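Local structure of HIT family hydrolase (Legionella pneumophila subsp. pneumophila, 6D6J) at residues Leu47-Lys51 / Ile71-Ala75. The protein probably acts as a zinc-binding hydrolase of the histidine triad (HIT) family, most likely working through a nucleotidylated histidine intermediate. Residues are numbered along the deposited sequence.
Sequences LIIPK and ILIRA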
ATOM      1  N   LEU B  47       3.675  -6.714  -9.591  1.00  5.19           N
ATOM      2  CA  LEU B  47       4.340  -5.481  -9.186  1.00  5.23           C
ATOM      3  C   LEU B  47       3.842  -4.356 -10.078  1.00  4.52           C
ATOM      4  O   LEU B  47       3.786  -4.516 -11.302  1.00  5.58           O
ATOM      5  CB  LEU B  47       5.857  -5.614  -9.378  1.00  6.19           C
ATOM      6  CG  LEU B  47       6.485  -6.750  -8.570  1.00  6.98           C
ATOM      7  CD1 LEU B  47       7.941  -6.968  -8.941  1.00  8.59           C
ATOM      8  CD2 LEU B  47       6.343  -6.490  -7.085  1.00  8.41           C
ATOM      9  N   ILE B  48       3.465  -3.228  -9.478  1.00  4.42           N
ATOM     10  CA  ILE B  48       3.014  -2.052 -10.221  1.00  4.74           C
ATOM     11  C   ILE B  48       4.014  -0.943  -9.929  1.00  4.60           C
ATOM     12  O   ILE B  48       4.252  -0.603  -8.759  1.00  4.74           O
ATOM     13  CB  ILE B  48       1.572  -1.630  -9.860  1.00  4.92           C
ATOM     14  CG1 ILE B  48       0.554  -2.792 -10.004  1.00  5.75           C
ATOM     15  CG2 ILE B  48       1.134  -0.473 -10.765  1.00  5.81           C
ATOM     16  CD1 ILE B  48       0.444  -3.746  -8.833  1.00  6.53           C
ATOM     17  N   ILE B  49       4.628  -0.410 -10.982  1.00  5.02           N
ATOM     18  CA  ILE B  49       5.718   0.561 -10.827  1.00  4.58           C
ATOM     19  C   ILE B  49       5.450   1.820 -11.638  1.00  4.86           C
ATOM     20  O   ILE B  49       4.795   1.765 -12.697  1.00  5.63           O
ATOM     21  CB  ILE B  49       7.098  -0.020 -11.210  1.00  5.59           C
ATOM     22  CG1 ILE B  49       7.246  -0.246 -12.735  1.00  6.72           C
ATOM     23  CG2 ILE B  49       7.382  -1.279 -10.422  1.00  7.35           C
ATOM     24  CD1 ILE B  49       8.680  -0.489 -13.156  1.00  8.22           C
ATOM     25  N   PRO B  50       5.977   2.963 -11.214  1.00  5.22           N
ATOM     26  CA  PRO B  50       6.091   4.092 -12.143  1.00  5.52           C
ATOM     27  C   PRO B  50       7.191   3.820 -13.159  1.00  5.41           C
ATOM     28  O   PRO B  50       8.193   3.165 -12.854  1.00  6.38           O
ATOM     29  CB  PRO B  50       6.488   5.253 -11.222  1.00  6.65           C
ATOM     30  CG  PRO B  50       7.315   4.608 -10.139  1.00  7.31           C
ATOM     31  CD  PRO B  50       6.728   3.200  -9.963  1.00  6.15           C
ATOM     32  N   LYS B  51       7.020   4.347 -14.376  1.00  5.66           N
ATOM     33  CA  LYS B  51       8.137   4.337 -15.318  1.00  7.23           C
ATOM     34  C   LYS B  51       9.227   5.323 -14.888  1.00  7.47           C
ATOM     35  O   LYS B  51      10.417   5.068 -15.088  1.00  9.88           O
ATOM     36  CB  LYS B  51       7.612   4.602 -16.730  1.00  9.21           C
ATOM     37  CG  LYS B  51       6.772   3.458 -17.285  1.00 10.89           C
ATOM     38  CD  LYS B  51       6.221   3.808 -18.674  1.00 12.71           C
ATOM     39  CE  LYS B  51       5.644   2.603 -19.351  1.00 13.97           C
ATOM     40  NZ  LYS B  51       5.158   2.954 -20.715  1.00 14.56           N
ATOM     41  N   ILE B  71      -0.815   4.557  -9.171  1.00  5.76           N
ATOM     42  CA  ILE B  71      -0.285   3.200  -9.049  1.00  5.84           C
ATOM     43  C   ILE B  71      -1.230   2.337  -8.224  1.00  5.40           C
ATOM     44  O   ILE B  71      -1.516   1.183  -8.577  1.00  5.66           O
ATOM     45  CB  ILE B  71       1.136   3.263  -8.466  1.00  6.48           C
ATOM     46  CG1 ILE B  71       2.101   3.783  -9.535  1.00  7.85           C
ATOM     47  CG2 ILE B  71       1.576   1.916  -7.902  1.00  6.81           C
ATOM     48  CD1 ILE B  71       3.433   4.225  -8.976  1.00  9.01           C
ATOM     49  N   LEU B  72      -1.738   2.886  -7.120  1.00  5.32           N
ATOM     50  CA  LEU B  72      -2.690   2.174  -6.274  1.00  5.64           C
ATOM     51  C   LEU B  72      -4.001   1.912  -7.013  1.00  5.70           C
ATOM     52  O   LEU B  72      -4.529   0.791  -6.978  1.00  5.96           O
ATOM     53  CB  LEU B  72      -2.910   2.987  -5.001  1.00  6.61           C
ATOM     54  CG  LEU B  72      -3.995   2.515  -4.050  1.00  7.89           C
ATOM     55  CD1 LEU B  72      -3.763   1.091  -3.606  1.00  8.76           C
ATOM     56  CD2 LEU B  72      -4.046   3.435  -2.836  1.00  8.40           C
ATOM     57  N   ILE B  73      -4.515   2.916  -7.727  1.00  5.87           N
ATOM     58  CA  ILE B  73      -5.734   2.722  -8.502  1.00  6.64           C
ATOM     59  C   ILE B  73      -5.521   1.666  -9.579  1.00  6.09           C
ATOM     60  O   ILE B  73      -6.370   0.793  -9.783  1.00  6.48           O
ATOM     61  CB  ILE B  73      -6.212   4.064  -9.077  1.00  6.67           C
ATOM     62  CG1 ILE B  73      -6.662   4.998  -7.946  1.00  7.22           C
ATOM     63  CG2 ILE B  73      -7.362   3.851 -10.073  1.00  8.33           C
ATOM     64  CD1 ILE B  73      -6.743   6.461  -8.355  1.00  7.70           C
ATOM     65  N   ARG B  74      -4.381   1.711 -10.276  1.00  5.99           N
ATOM     66  CA  ARG B  74      -4.122   0.690 -11.281  1.00  5.98           C
ATOM     67  C   ARG B  74      -4.040  -0.693 -10.646  1.00  5.33           C
ATOM     68  O   ARG B  74      -4.549  -1.669 -11.216  1.00  6.13           O
ATOM     69  CB  ARG B  74      -2.864   1.015 -12.079  1.00  6.45           C
ATOM     70  CG  ARG B  74      -2.494  -0.068 -13.121  1.00  6.80           C
ATOM     71  CD  ARG B  74      -3.680  -0.428 -14.031  1.00  7.66           C
ATOM     72  NE  ARG B  74      -4.268   0.756 -14.658  1.00  7.44           N
ATOM     73  CZ  ARG B  74      -5.350   0.747 -15.429  1.00  7.59           C
ATOM     74  NH1 ARG B  74      -6.012  -0.389 -15.636  1.00  8.00           N
ATOM     75  NH2 ARG B  74      -5.794   1.886 -15.954  1.00  8.89           N
ATOM     76  N   ALA B  75      -3.435  -0.801  -9.455  1.00  5.48           N
ATOM     77  CA  ALA B  75      -3.385  -2.109  -8.800  1.00  6.11           C
ATOM     78  C   ALA B  75      -4.776  -2.680  -8.536  1.00  5.52           C
ATOM     79  O   ALA B  75      -4.996  -3.883  -8.724  1.00  6.20           O
ATOM     80  CB  ALA B  75      -2.596  -2.037  -7.503  1.00  6.50           C
TER
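Helices commonly pack on a sheet through apolar side chains, and the packing of Ile71-Ala75 on Leu47-Lys51 is a compact example. The helix runs roughly antiparallel to the strand, at 150°, with the two short axes 8.5 Å apart at closest. Of the helix residues, Ile71 is covered most. Its CG2 meets CG2 of Ile48 at 3.8 Å, while its CD1 reaches along the strand to CD of Pro50, 3.6 Å away, so one side chain spans two strand positions and passes over the backbone of Ile49. The CA-to-CB bond of Leu72 points away from the strand, and its side chain packs on Leu91 and on Phe93 of the second subunit, where Ile73 packs on Asp62; the helix therefore serves both sheet and dimer. Arg74 starts toward the strand, and its CG lies 4.3 Å from CG2 of Ile48, but its guanidinium leads away. Ala75, whose N donates a hydrogen bond to O of Ile71 at 2.9 Å, offers a small CB that CD1 of Ile48 approaches to 3.7 Å. Ile48 is thus set against Ile71 and Ala75, both of which also touch Leu108 on the adjacent strand 108-112. The CA-to-CB bond of Ile49 points away from the helix, and its side chain touches His107, the predicted nucleotidylated histidine. Further along, Pro50 O is hydrogen-bonded to NE2 of the zinc ligand His105. With no hydrogen bond or salt bridge joining the segments, the contact rests on apolar fit and burial, placing a hydrophobic core behind a strand whose opposite face borders the predicted catalytic centre.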